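Local coordinates for protein glutathione s-transferase I (Zea mays, PDB 1AXD) that catalyses the conjugation of glutathione to electrophilic compounds and takes part in herbicide detoxification in maize, at residues L113-L117 and D127-V131; T171-F175 and K190-S194; A18-E23 and R199-V205; A108-I112 and N134-L138. One frame throughout, in Å; residues are numbered along the deposited sequence.

Contact 1 of 4, residues L113-L117 and D127-V131; sequences LFQVL and DQKVV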
# COMPACT_ATOMS: atom_id res chain seq x y z
N LEU A 113 10.54 14.50 -5.86
CA LEU A 113 11.77 14.30 -5.10
C LEU A 113 12.91 13.82 -5.94
O LEU A 113 14.03 14.16 -5.65
CB LEU A 113 11.51 13.38 -3.91
CG LEU A 113 10.46 13.92 -2.93
CD1 LEU A 113 10.49 13.10 -1.64
CD2 LEU A 113 10.76 15.40 -2.59
N PHE A 114 12.63 13.07 -6.99
CA PHE A 114 13.68 12.57 -7.87
C PHE A 114 14.25 13.67 -8.77
O PHE A 114 15.46 13.85 -8.81
CB PHE A 114 13.12 11.42 -8.72
CG PHE A 114 14.01 11.01 -9.86
CD1 PHE A 114 15.27 10.43 -9.62
CD2 PHE A 114 13.60 11.18 -11.19
CE1 PHE A 114 16.10 10.05 -10.67
CE2 PHE A 114 14.42 10.80 -12.26
CZ PHE A 114 15.68 10.23 -12.00
N GLN A 115 13.38 14.39 -9.48
CA GLN A 115 13.81 15.46 -10.38
C GLN A 115 14.52 16.53 -9.65
O GLN A 115 15.63 16.89 -10.02
CB GLN A 115 12.60 16.06 -11.09
CG GLN A 115 11.89 15.11 -12.02
CD GLN A 115 12.78 14.64 -13.14
OE1 GLN A 115 13.54 15.41 -13.69
NE2 GLN A 115 12.67 13.38 -13.49
N VAL A 116 13.89 17.05 -8.60
CA VAL A 116 14.44 18.12 -7.81
C VAL A 116 15.59 17.70 -6.92
O VAL A 116 16.44 18.52 -6.61
CB VAL A 116 13.31 18.79 -6.96
CG1 VAL A 116 13.89 19.70 -5.85
CG2 VAL A 116 12.40 19.62 -7.88
N LEU A 117 15.66 16.43 -6.55
CA LEU A 117 16.71 16.01 -5.64
C LEU A 117 17.68 14.94 -6.09
O LEU A 117 18.87 15.22 -6.15
CB LEU A 117 16.06 15.62 -4.30
CG LEU A 117 16.85 15.66 -3.00
CD1 LEU A 117 17.25 17.10 -2.66
CD2 LEU A 117 15.96 15.09 -1.88
N ASP A 127 13.99 18.24 -14.53
CA ASP A 127 13.04 18.41 -15.62
C ASP A 127 11.86 19.13 -15.05
O ASP A 127 11.05 18.51 -14.36
CB ASP A 127 12.62 17.06 -16.21
CG ASP A 127 11.79 17.19 -17.48
OD1 ASP A 127 11.54 18.32 -17.94
OD2 ASP A 127 11.39 16.14 -18.03
N GLN A 128 11.76 20.42 -15.30
CA GLN A 128 10.65 21.20 -14.78
C GLN A 128 9.32 20.66 -15.26
O GLN A 128 8.37 20.71 -14.51
CB GLN A 128 10.79 22.67 -15.17
CG GLN A 128 9.96 23.63 -14.31
CD GLN A 128 10.46 23.72 -12.87
OE1 GLN A 128 11.62 23.47 -12.60
NE2 GLN A 128 9.56 24.08 -11.95
N LYS A 129 9.26 20.11 -16.47
CA LYS A 129 8.02 19.57 -17.02
C LYS A 129 7.39 18.66 -16.02
O LYS A 129 6.27 18.90 -15.59
CB LYS A 129 8.30 18.79 -18.31
CG LYS A 129 9.04 19.58 -19.39
CD LYS A 129 9.36 18.73 -20.62
CE LYS A 129 10.08 19.57 -21.69
NZ LYS A 129 10.28 18.84 -22.98
N VAL A 130 8.15 17.64 -15.62
CA VAL A 130 7.71 16.65 -14.65
C VAL A 130 7.36 17.29 -13.31
O VAL A 130 6.31 17.00 -12.76
CB VAL A 130 8.81 15.57 -14.47
CG1 VAL A 130 8.40 14.54 -13.42
CG2 VAL A 130 9.06 14.87 -15.80
N VAL A 131 8.20 18.19 -12.82
CA VAL A 131 7.94 18.85 -11.55
C VAL A 131 6.64 19.61 -11.56
O VAL A 131 5.86 19.46 -10.65
CB VAL A 131 9.09 19.81 -11.15
CG1 VAL A 131 8.71 20.63 -9.89
CG2 VAL A 131 10.37 18.99 -10.88

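Contact 2 of 4, residues T171-F175 and K190-S194; sequences TLCLF and KAWWS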
# COMPACT_ATOMS: atom_id res chain seq x y z
N THR A 171 8.54 13.80 3.45
CA THR A 171 8.32 15.21 3.69
C THR A 171 9.55 15.90 4.15
O THR A 171 9.75 17.04 3.79
CB THR A 171 7.15 15.46 4.65
OG1 THR A 171 6.02 14.72 4.19
CG2 THR A 171 6.75 16.95 4.64
N LEU A 172 10.40 15.21 4.90
CA LEU A 172 11.65 15.81 5.33
C LEU A 172 12.45 16.14 4.11
O LEU A 172 13.05 17.20 4.05
CB LEU A 172 12.44 14.85 6.22
CG LEU A 172 12.13 14.94 7.71
CD1 LEU A 172 12.96 13.91 8.50
CD2 LEU A 172 12.44 16.36 8.18
N CYS A 173 12.45 15.24 3.12
CA CYS A 173 13.18 15.48 1.88
C CYS A 173 12.61 16.66 1.19
O CYS A 173 13.36 17.52 0.77
CB CYS A 173 13.10 14.26 0.96
SG CYS A 173 14.19 12.93 1.43
N LEU A 174 11.29 16.72 1.07
CA LEU A 174 10.64 17.86 0.42
C LEU A 174 11.08 19.15 1.12
O LEU A 174 11.40 20.12 0.45
CB LEU A 174 9.12 17.71 0.50
CG LEU A 174 8.28 18.89 0.01
CD1 LEU A 174 8.47 19.07 -1.50
CD2 LEU A 174 6.79 18.65 0.36
N PHE A 175 11.16 19.10 2.45
CA PHE A 175 11.54 20.25 3.26
C PHE A 175 12.98 20.68 3.09
O PHE A 175 13.37 21.68 3.67
CB PHE A 175 11.24 19.98 4.73
CG PHE A 175 10.63 21.14 5.44
CD1 PHE A 175 9.42 21.68 5.00
CD2 PHE A 175 11.27 21.72 6.53
CE1 PHE A 175 8.85 22.79 5.64
CE2 PHE A 175 10.72 22.83 7.18
CZ PHE A 175 9.50 23.36 6.74
N LYS A 190 0.67 22.62 7.43
CA LYS A 190 1.90 23.26 7.90
C LYS A 190 2.06 23.12 9.39
O LYS A 190 3.10 22.68 9.84
CB LYS A 190 1.91 24.74 7.53
CG LYS A 190 3.11 25.52 8.06
CD LYS A 190 4.37 25.36 7.21
CE LYS A 190 5.13 24.06 7.48
NZ LYS A 190 5.70 23.97 8.87
N ALA A 191 1.03 23.48 10.14
CA ALA A 191 1.06 23.36 11.60
C ALA A 191 1.33 21.93 11.97
O ALA A 191 2.20 21.67 12.77
CB ALA A 191 -0.28 23.84 12.19
N TRP A 192 0.58 21.03 11.35
CA TRP A 192 0.69 19.58 11.54
C TRP A 192 2.12 19.11 11.34
O TRP A 192 2.63 18.37 12.17
CB TRP A 192 -0.24 18.89 10.53
CG TRP A 192 -0.04 17.42 10.35
CD1 TRP A 192 -0.37 16.44 11.24
CD2 TRP A 192 0.50 16.77 9.20
NE1 TRP A 192 -0.08 15.21 10.70
CE2 TRP A 192 0.46 15.38 9.45
CE3 TRP A 192 1.00 17.22 7.97
CZ2 TRP A 192 0.90 14.44 8.52
CZ3 TRP A 192 1.44 16.29 7.05
CH2 TRP A 192 1.39 14.92 7.32
N TRP A 193 2.76 19.54 10.26
CA TRP A 193 4.13 19.18 9.95
C TRP A 193 5.10 19.72 10.98
O TRP A 193 6.11 19.09 11.24
CB TRP A 193 4.51 19.67 8.56
CG TRP A 193 5.93 19.43 8.20
CD1 TRP A 193 6.84 20.36 7.79
CD2 TRP A 193 6.64 18.19 8.29
NE1 TRP A 193 8.07 19.78 7.63
CE2 TRP A 193 7.97 18.44 7.92
CE3 TRP A 193 6.27 16.88 8.64
CZ2 TRP A 193 8.95 17.44 7.91
CZ3 TRP A 193 7.24 15.89 8.62
CH2 TRP A 193 8.56 16.18 8.26
N SER A 194 4.82 20.90 11.52
CA SER A 194 5.70 21.49 12.54
C SER A 194 5.57 20.70 13.82
O SER A 194 6.57 20.45 14.48
CB SER A 194 5.32 22.95 12.79
OG SER A 194 5.24 23.68 11.57

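Contact 3 of 4, residues A18-E23 and R199-V205; sequences ATALEE and RPSVQKV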
# COMPACT_ATOMS: atom_id res chain seq x y z
N ALA A 18 12.75 3.72 10.11
CA ALA A 18 13.49 4.31 11.23
C ALA A 18 12.62 5.21 12.02
O ALA A 18 12.76 5.25 13.23
CB ALA A 18 14.75 5.03 10.73
N THR A 19 11.68 5.90 11.38
CA THR A 19 10.78 6.80 12.08
C THR A 19 9.91 6.05 13.06
O THR A 19 9.80 6.46 14.20
CB THR A 19 9.84 7.52 11.10
OG1 THR A 19 10.60 8.10 10.05
CG2 THR A 19 9.06 8.64 11.84
N ALA A 20 9.29 4.96 12.61
CA ALA A 20 8.41 4.17 13.47
C ALA A 20 9.17 3.45 14.57
O ALA A 20 8.67 3.36 15.68
CB ALA A 20 7.59 3.19 12.61
N LEU A 21 10.37 2.97 14.27
CA LEU A 21 11.17 2.26 15.25
C LEU A 21 11.58 3.21 16.32
O LEU A 21 11.52 2.85 17.49
CB LEU A 21 12.37 1.63 14.56
CG LEU A 21 12.04 0.44 13.64
CD1 LEU A 21 13.14 0.21 12.59
CD2 LEU A 21 11.82 -0.83 14.46
N GLU A 22 11.92 4.43 15.95
CA GLU A 22 12.32 5.46 16.90
C GLU A 22 11.17 5.88 17.79
O GLU A 22 11.38 6.16 18.95
CB GLU A 22 12.85 6.70 16.17
CG GLU A 22 14.21 6.52 15.49
CD GLU A 22 15.35 6.30 16.47
OE1 GLU A 22 15.20 6.64 17.66
OE2 GLU A 22 16.42 5.79 16.06
N GLU A 23 9.97 5.92 17.23
CA GLU A 23 8.78 6.33 17.97
C GLU A 23 8.27 5.23 18.89
O GLU A 23 7.81 5.53 19.98
CB GLU A 23 7.69 6.75 16.97
CG GLU A 23 6.46 7.38 17.58
CD GLU A 23 6.71 8.74 18.22
OE1 GLU A 23 7.31 9.62 17.57
OE2 GLU A 23 6.27 8.94 19.37
N ARG A 199 8.97 16.29 17.43
CA ARG A 199 9.23 14.98 18.01
C ARG A 199 10.64 14.52 17.87
O ARG A 199 11.22 14.62 16.80
CB ARG A 199 8.29 13.93 17.41
CG ARG A 199 6.84 14.34 17.29
CD ARG A 199 5.98 13.17 16.87
NE ARG A 199 5.86 12.18 17.94
CZ ARG A 199 5.10 12.34 19.02
NH1 ARG A 199 4.37 13.44 19.17
NH2 ARG A 199 5.07 11.40 19.95
N PRO A 200 11.24 14.00 18.96
CA PRO A 200 12.61 13.50 18.96
C PRO A 200 12.85 12.44 17.93
O PRO A 200 13.90 12.45 17.31
CB PRO A 200 12.76 12.95 20.38
CG PRO A 200 11.94 13.92 21.17
CD PRO A 200 10.69 14.03 20.32
N SER A 201 11.88 11.55 17.71
CA SER A 201 12.01 10.49 16.72
C SER A 201 12.27 11.08 15.36
O SER A 201 13.13 10.59 14.64
CB SER A 201 10.73 9.67 16.67
OG SER A 201 9.63 10.50 16.36
N VAL A 202 11.54 12.14 15.02
CA VAL A 202 11.66 12.84 13.75
C VAL A 202 12.99 13.55 13.62
O VAL A 202 13.60 13.51 12.56
CB VAL A 202 10.51 13.86 13.59
CG1 VAL A 202 10.63 14.63 12.27
CG2 VAL A 202 9.15 13.13 13.66
N GLN A 203 13.45 14.17 14.70
CA GLN A 203 14.73 14.88 14.72
C GLN A 203 15.87 13.92 14.51
O GLN A 203 16.82 14.26 13.81
CB GLN A 203 14.90 15.63 16.04
CG GLN A 203 13.86 16.71 16.28
CD GLN A 203 13.92 17.30 17.68
OE1 GLN A 203 14.43 16.68 18.61
NE2 GLN A 203 13.39 18.50 17.85
N LYS A 204 15.79 12.73 15.10
CA LYS A 204 16.83 11.71 14.95
C LYS A 204 16.86 11.26 13.51
O LYS A 204 17.92 11.23 12.92
CB LYS A 204 16.54 10.54 15.89
CG LYS A 204 17.26 9.22 15.57
CD LYS A 204 18.78 9.32 15.63
CE LYS A 204 19.42 7.95 15.47
NZ LYS A 204 20.91 8.02 15.39
N VAL A 205 15.69 10.96 12.96
CA VAL A 205 15.58 10.51 11.57
C VAL A 205 16.15 11.55 10.66
O VAL A 205 16.91 11.21 9.78
CB VAL A 205 14.11 10.23 11.19
CG1 VAL A 205 13.98 9.89 9.69
CG2 VAL A 205 13.58 9.06 12.03
O HOH W 1 9.24 10.93 19.47

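Contact 4 of 4, residues A108-I112 and N134-L138; sequences ALNPI and NLEKL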
# COMPACT_ATOMS: atom_id res chain seq x y z
N ALA A 108 2.55 11.38 -5.48
CA ALA A 108 2.69 12.66 -6.17
C ALA A 108 4.04 13.21 -5.88
O ALA A 108 4.61 13.86 -6.74
CB ALA A 108 1.58 13.63 -5.71
N LEU A 109 4.55 12.92 -4.70
CA LEU A 109 5.86 13.41 -4.29
C LEU A 109 7.02 12.73 -4.93
O LEU A 109 7.99 13.40 -5.25
CB LEU A 109 6.00 13.33 -2.78
CG LEU A 109 5.91 14.67 -2.06
CD1 LEU A 109 6.14 14.46 -0.56
CD2 LEU A 109 6.97 15.60 -2.65
N ASN A 110 6.92 11.42 -5.13
CA ASN A 110 8.01 10.63 -5.73
C ASN A 110 8.62 11.19 -7.00
O ASN A 110 9.83 11.31 -7.08
CB ASN A 110 7.54 9.20 -5.97
CG ASN A 110 8.54 8.19 -5.49
OD1 ASN A 110 8.42 7.68 -4.38
ND2 ASN A 110 9.55 7.92 -6.30
N PRO A 111 7.81 11.52 -8.01
CA PRO A 111 8.42 12.07 -9.23
C PRO A 111 9.19 13.30 -8.90
O PRO A 111 10.31 13.45 -9.36
CB PRO A 111 7.20 12.42 -10.08
CG PRO A 111 6.21 11.38 -9.67
CD PRO A 111 6.36 11.36 -8.18
N ILE A 112 8.60 14.15 -8.07
CA ILE A 112 9.19 15.41 -7.66
C ILE A 112 10.51 15.25 -6.95
O ILE A 112 11.51 15.79 -7.41
CB ILE A 112 8.17 16.19 -6.78
CG1 ILE A 112 6.91 16.49 -7.61
CG2 ILE A 112 8.78 17.51 -6.26
CD1 ILE A 112 5.83 17.20 -6.83
N ASN A 134 3.39 17.28 -11.54
CA ASN A 134 3.23 16.56 -10.29
C ASN A 134 2.90 17.49 -9.18
O ASN A 134 2.25 17.07 -8.23
CB ASN A 134 4.47 15.74 -9.98
CG ASN A 134 4.49 14.44 -10.74
OD1 ASN A 134 5.31 14.23 -11.60
ND2 ASN A 134 3.53 13.58 -10.44
N LEU A 135 3.30 18.75 -9.28
CA LEU A 135 2.98 19.74 -8.26
C LEU A 135 1.51 19.98 -8.29
O LEU A 135 0.94 20.34 -7.28
CB LEU A 135 3.74 21.05 -8.46
CG LEU A 135 5.08 21.19 -7.73
CD1 LEU A 135 5.77 22.49 -8.18
CD2 LEU A 135 4.89 21.19 -6.20
N GLU A 136 0.89 19.80 -9.45
CA GLU A 136 -0.55 19.99 -9.53
C GLU A 136 -1.22 18.83 -8.89
O GLU A 136 -2.08 19.01 -8.06
CB GLU A 136 -1.00 20.14 -10.98
CG GLU A 136 -0.52 21.43 -11.61
CD GLU A 136 -1.58 22.11 -12.45
OE1 GLU A 136 -2.74 22.24 -11.98
OE2 GLU A 136 -1.26 22.54 -13.59
N LYS A 137 -0.76 17.62 -9.20
CA LYS A 137 -1.34 16.43 -8.61
C LYS A 137 -1.28 16.52 -7.10
O LYS A 137 -2.30 16.36 -6.45
CB LYS A 137 -0.61 15.19 -9.15
CG LYS A 137 -0.70 15.07 -10.67
CD LYS A 137 0.07 13.88 -11.24
CE LYS A 137 0.02 13.86 -12.77
NZ LYS A 137 0.98 12.89 -13.38
N LEU A 138 -0.12 16.83 -6.57
CA LEU A 138 0.08 16.96 -5.12
C LEU A 138 -0.81 18.04 -4.54
O LEU A 138 -1.34 17.86 -3.46
CB LEU A 138 1.54 17.31 -4.84
CG LEU A 138 1.99 17.50 -3.40
CD1 LEU A 138 1.75 16.20 -2.60
CD2 LEU A 138 3.48 17.88 -3.39

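Contact 1 of 4, residues L113-L117 and D127-V131
Asp127 opens the second segment and makes the one hydrogen bond between the two. Its backbone N donates to Gln115 OE1 at 3.0 Å, with an N-H...O angle of 150°. Asp127 is also the N-cap of helix 128-151. Its OD1 accepts from Lys129 N at 3.3 Å, so the side chain serves a backbone amide of the first turn. Gln115 instead engages the main chain of the same residue. The CA atoms of Gln115 and Asp127 lie 6.1 Å apart, the nearest such pair here. Gln128 NE2 bonds to Asp132 OD1 and to Tyr179 OH. The arrangement is the turn end of a helical hairpin in the all-helical C-terminal domain of the glutathione S-transferase fold. Helix 88-122 runs out, the chain reverses, and helix 128-151 starts back along it. Gln115 O also accepts a hydrogen bond from Thr126 OG1, just before the cap. Val130 lies in the first turn of the new helix. Its CG1 lies 3.8 Å from Gln115 CG, against the aliphatic part of that side chain. Val131 is the buried member of the group. Its CG2 meets Gln115 CB at 3.7 Å and Val116 CG2, also at 3.7 Å. Val116 in turn touches Thr177 and Tyr179, which lie in a loop beyond helix 168-174.

Contact 2 of 4, residues T171-F175 and K190-S194
This is an aromatic contact joining parts of the C-terminal domain of the glutathione S-transferase fold. One tryptophan fits against the last part of helix 168-174 and Phe175. Trp193 points from helix 187-198 toward the other segment and has 109 Å² covered, the largest share of any residue here. Three side chains of 171-175 meet its indole. Thr171 lies over one face. Its CG2 is 3.7 Å from the centroid of the six-membered ring and 8° off the ring normal, a CH-pi contact. Leu172 sits at the ring edge, with CD2 3.7 Å from Trp193 CZ2. Phe175 completes the group in a T-shaped stack. The edge of Trp193 faces the Phe175 ring, and the planes stand at 69°. The centroids of the Phe175 ring and the five-membered ring of Trp193 are 4.6 Å apart. Trp193 NE1 lies over the Phe175 face, 3.5 Å from Phe175 CD1. The Lys190 side chain runs forward along its own helix, and its NZ donates to Ser194 OG at 2.8 Å. Lys190 CE lies 4.3 Å from Phe175 CE1. Thr171 OG1 is hydrogen-bonded to Tyr105 OH and to the backbone O of His167. Elsewhere on helix 168-174, Cys173 and Leu174 pack on helix 88-122. Trp192 NE1 bonds to Asp164 OD1, so helix 187-198 also reaches helix 162-165.

Contact 3 of 4, residues A18-E23 and R199-V205
Glu22, Glu23 and Ser201 have the most surface covered here, with Val205 equal to Ser201. Glu23 supplies the polar part. Its OE2 accepts from Arg199 NH2 at 2.8 Å, and its OE1 accepts from Arg199 NE at 3.0 Å. The carboxylate thus meets the guanidinium edge in a two-pronged salt bridge. Glu23 OE1 also accepts from Ser201 OG at 2.8 Å. Water 1 donates to Glu23 OE1 at 3.0 Å and accepts from Ser201 N at 3.2 Å, so a second path runs to the backbone of the first helical turn. Arg199 is the N-cap residue of helix 200-208. The contact lies at the interface of the two domains of the glutathione S-transferase fold. Helix 14-24 belongs to the thioredoxin-like N-terminal domain, and helix 200-208 is the last helix of the chain. Their short segments cross at 138°, with axes 8.6 Å apart. Ser201 and Glu22 form the nearest CA pair, 5.0 Å apart. Glu22 CB packs on Ser201 CB at 3.7 Å. Glu22 OE2 comes within 3.6 Å of Lys204 CG, but its hydrogen bond goes to Tyr28 OH of strand 28-31. One turn after Ser201, Val205 CG2 settles 3.6 Å from Thr19 CA and 4.4 Å from Ala18 CB. On the far side of helix 14-24, Ala20 and Leu21 pack on helix 67-78.

Contact 4 of 4, residues A108-I112 and N134-L138
Ala108 CB rests on Leu138, 3.7 Å from its CA and 3.8 Å from its CB. The small side chain lets the backbones come close, and the two CA atoms are only 5.1 Å apart. This is antiparallel helix packing within the helical C-terminal domain of the glutathione S-transferase fold, between helices 88-122 and 128-151. The short segments lie at 155° with axes 8.7 Å apart. No hydrogen bond passes between them, and apolar contact does most of the work. Ile112 follows Ala108 by one turn and has the second largest area covered, after Asn134. Its CG1 lies 3.5 Å from Asn134 CB. Its CD1 reaches Leu135 CD2 at 4.1 Å and Leu138 CD2 at 4.2 Å, so it sits between two leucines of the partner helix. Leu109 points away from that helix at its CA-to-CB bond, yet its CD2 still comes within 4.2 Å of Leu138 CD2. Leu109 also packs on Val170 and Leu174 of helix 168-174, which covers this side of the pair. Pro111 points toward the partner, and its helix is kinked where the proline N makes no bond to the preceding turn. Lys137 lies at the margin, with NZ in a salt bridge to Glu133 OE2. Asn134 CB lies 3.7 Å from Ala108 O.

The chain opens contact 3 first, at helix 14-24 in the thioredoxin-like domain, and closes it last, at helix 200-208. The other three contacts form and close within that long loop. Helix 88-122 then opens contact 4 and, one turn later, contact 1. Contact 1 closes first as helix 128-151 begins, and contact 4 closes after it, so the two nest as a hairpin. They touch through Val130 and Pro111. Contact 2 follows in series, between helices 168-174 and 187-198. Its first segment packs on Leu109 and Leu113, beside contacts 4 and 1. Leu172 touches Val202 O, joining contact 2 to contact 3 and the domain interface.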